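Local coordinates for protein D-glycerate 3-kinase (Cryptococcus neoformans var. grubii serotype A, PDB 6CKG) that probably acts as a kinase, consistent with its assignment as a D-glycerate 3-kinase that would phosphorylate the 3-hydroxyl of D-glycerate, at residues L48-Q53 with C247-Q252. Residues are numbered along the deposited sequence; the frame is centred on the assembly and turned at random.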
loop_
_atom_site.group_PDB
_atom_site.type_symbol
_atom_site.label_atom_id
_atom_site.label_comp_id
_atom_site.label_asym_id
_atom_site.label_seq_id
_atom_site.Cartn_x
_atom_site.Cartn_y
_atom_site.Cartn_z
ATOM N N LEU A 48 -1.231 -17.223 4.594
ATOM C CA LEU A 48 -2.265 -16.207 4.729
ATOM C C LEU A 48 -1.725 -14.896 4.187
ATOM O O LEU A 48 -0.668 -14.441 4.625
ATOM C CB LEU A 48 -2.656 -16.048 6.199
ATOM C CG LEU A 48 -3.650 -14.933 6.536
ATOM C CD1 LEU A 48 -5.066 -15.344 6.095
ATOM C CD2 LEU A 48 -3.613 -14.624 8.050
ATOM N N VAL A 49 -2.430 -14.282 3.238
ATOM C CA VAL A 49 -2.021 -12.985 2.697
ATOM C C VAL A 49 -2.769 -11.895 3.460
ATOM O O VAL A 49 -3.994 -11.774 3.355
ATOM C CB VAL A 49 -2.288 -12.862 1.190
ATOM C CG1 VAL A 49 -1.795 -11.501 0.697
ATOM C CG2 VAL A 49 -1.613 -13.986 0.415
ATOM N N VAL A 50 -2.025 -11.081 4.197
ATOM C CA VAL A 50 -2.571 -9.956 4.942
ATOM C C VAL A 50 -2.254 -8.687 4.159
ATOM O O VAL A 50 -1.093 -8.278 4.085
ATOM C CB VAL A 50 -1.975 -9.885 6.356
ATOM C CG1 VAL A 50 -2.614 -8.767 7.153
ATOM C CG2 VAL A 50 -2.107 -11.235 7.087
ATOM N N GLY A 51 -3.276 -8.048 3.582
ATOM C CA GLY A 51 -3.093 -6.709 3.029
ATOM C C GLY A 51 -3.034 -5.663 4.136
ATOM O O GLY A 51 -3.720 -5.757 5.150
ATOM N N VAL A 52 -2.203 -4.646 3.930
ATOM C CA VAL A 52 -2.044 -3.568 4.905
ATOM C C VAL A 52 -2.044 -2.244 4.157
ATOM O O VAL A 52 -1.307 -2.080 3.177
ATOM C CB VAL A 52 -0.748 -3.713 5.731
ATOM C CG1 VAL A 52 -0.583 -2.513 6.675
ATOM C CG2 VAL A 52 -0.747 -5.027 6.516
ATOM N N GLN A 53 -2.884 -1.304 4.591
ATOM C CA GLN A 53 -2.881 0.026 3.988
ATOM C C GLN A 53 -2.925 1.073 5.089
ATOM O O GLN A 53 -3.591 0.897 6.115
ATOM C CB GLN A 53 -4.041 0.215 2.993
ATOM C CG GLN A 53 -4.039 1.587 2.219
ATOM C CD GLN A 53 -4.648 2.738 3.016
ATOM O OE1 GLN A 53 -5.487 2.528 3.889
ATOM N NE2 GLN A 53 -4.219 3.958 2.720
ATOM N N CYS A 247 -7.053 -11.184 4.011
ATOM C CA CYS A 247 -7.594 -10.367 5.091
ATOM C C CYS A 247 -6.850 -9.039 5.076
ATOM O O CYS A 247 -5.877 -8.864 4.344
ATOM C CB CYS A 247 -7.483 -11.100 6.448
ATOM S SG CYS A 247 -5.769 -11.421 6.959
ATOM N N PHE A 248 -7.304 -8.090 5.892
ATOM C CA PHE A 248 -6.853 -6.719 5.673
ATOM C C PHE A 248 -6.746 -5.969 6.991
ATOM O O PHE A 248 -7.619 -6.082 7.861
ATOM C CB PHE A 248 -7.828 -5.973 4.737
ATOM C CG PHE A 248 -7.179 -4.890 3.887
ATOM C CD1 PHE A 248 -6.870 -3.656 4.432
ATOM C CD2 PHE A 248 -6.898 -5.113 2.544
ATOM C CE1 PHE A 248 -6.299 -2.637 3.650
ATOM C CE2 PHE A 248 -6.318 -4.100 1.747
ATOM C CZ PHE A 248 -6.028 -2.860 2.309
ATOM N N VAL A 249 -5.691 -5.167 7.105
ATOM C CA VAL A 249 -5.479 -4.267 8.236
ATOM C C VAL A 249 -5.323 -2.861 7.678
ATOM O O VAL A 249 -4.489 -2.639 6.791
ATOM C CB VAL A 249 -4.231 -4.659 9.053
ATOM C CG1 VAL A 249 -4.017 -3.680 10.218
ATOM C CG2 VAL A 249 -4.353 -6.108 9.575
ATOM N N GLN A 250 -6.103 -1.914 8.198
ATOM C CA GLN A 250 -6.040 -0.538 7.718
ATOM C C GLN A 250 -5.797 0.428 8.873
ATOM O O GLN A 250 -6.433 0.324 9.922
ATOM C CB GLN A 250 -7.328 -0.153 6.968
ATOM C CG GLN A 250 -7.395 1.330 6.629
ATOM C CD GLN A 250 -8.697 1.725 5.943
ATOM O OE1 GLN A 250 -9.784 1.471 6.457
ATOM N NE2 GLN A 250 -8.587 2.335 4.770
ATOM N N ILE A 251 -4.868 1.359 8.685
ATOM C CA ILE A 251 -4.661 2.456 9.621
ATOM C C ILE A 251 -5.307 3.692 9.001
ATOM O O ILE A 251 -4.865 4.171 7.952
ATOM C CB ILE A 251 -3.173 2.693 9.906
ATOM C CG1 ILE A 251 -2.523 1.406 10.428
ATOM C CG2 ILE A 251 -3.019 3.806 10.923
ATOM C CD1 ILE A 251 -1.005 1.465 10.506
ATOM N N GLN A 252 -6.365 4.198 9.632
ATOM C CA GLN A 252 -7.137 5.303 9.078
ATOM C C GLN A 252 -7.000 6.514 9.989
ATOM O O GLN A 252 -7.412 6.443 11.161
ATOM C CB GLN A 252 -8.608 4.910 8.940
ATOM C CG GLN A 252 -9.489 5.998 8.368
ATOM C CD GLN A 252 -10.935 5.565 8.315
ATOM O OE1 GLN A 252 -11.385 4.964 7.334
ATOM N NE2 GLN A 252 -11.665 5.844 9.379
HETATM O O HOH W 1 -5.981 4.823 5.649
#
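Gln53 and Gln250 both start with CG anti to the backbone N, but Gln250 runs on extended while Gln53 bends (chi2 -82°), which brings its CD nearer to Gln250, with OE1 beside NE2. The two side chains lie next to each other, pointing the same way, and NE2 of Gln250 donates to OE1 of Gln53 at 3.2 Å. That N-H lies in the plane of its own amide but comes to OE1 from 31° out of the Gln53 amide plane; the two amides are turned 75° against each other. A water within hydrogen-bonding distance of both Gln53 OE1 and Ile251 O bridges the strands, and the other ends are held too: Gln53 NE2 by Trp182 O, Gln250 OE1 by Arg315 NE. On this same face Gly51 O lies over one face of the Phe248 ring, 3.7 Å from its plane and offset toward the rim, while Gln53 CB meets the ring edge 3.7 Å from CE1. The backbones form a parallel ladder, from Cys247 N–Val49 O to Ile251 N–Gln53 O, in the middle of a mixed six-stranded sheet, flanked by 176-180 and 313-318; strand 48-53 runs into a glycine-rich sequence matching the Walker A (P-loop) pattern, consistent with a P-loop kinase fold. Gly51 N donates to Cys247 O and Gly51 O accepts from Val249 N, each at 2.8 Å. The opposite face is apolar: Cys247 SG packs 3.7 Å from Val50 CG2 and close to Leu48 CD2, Val50 CG1 meets Val249 CG2 at 4.0 Å, and Phe27 of helix 19-38 covers Val249.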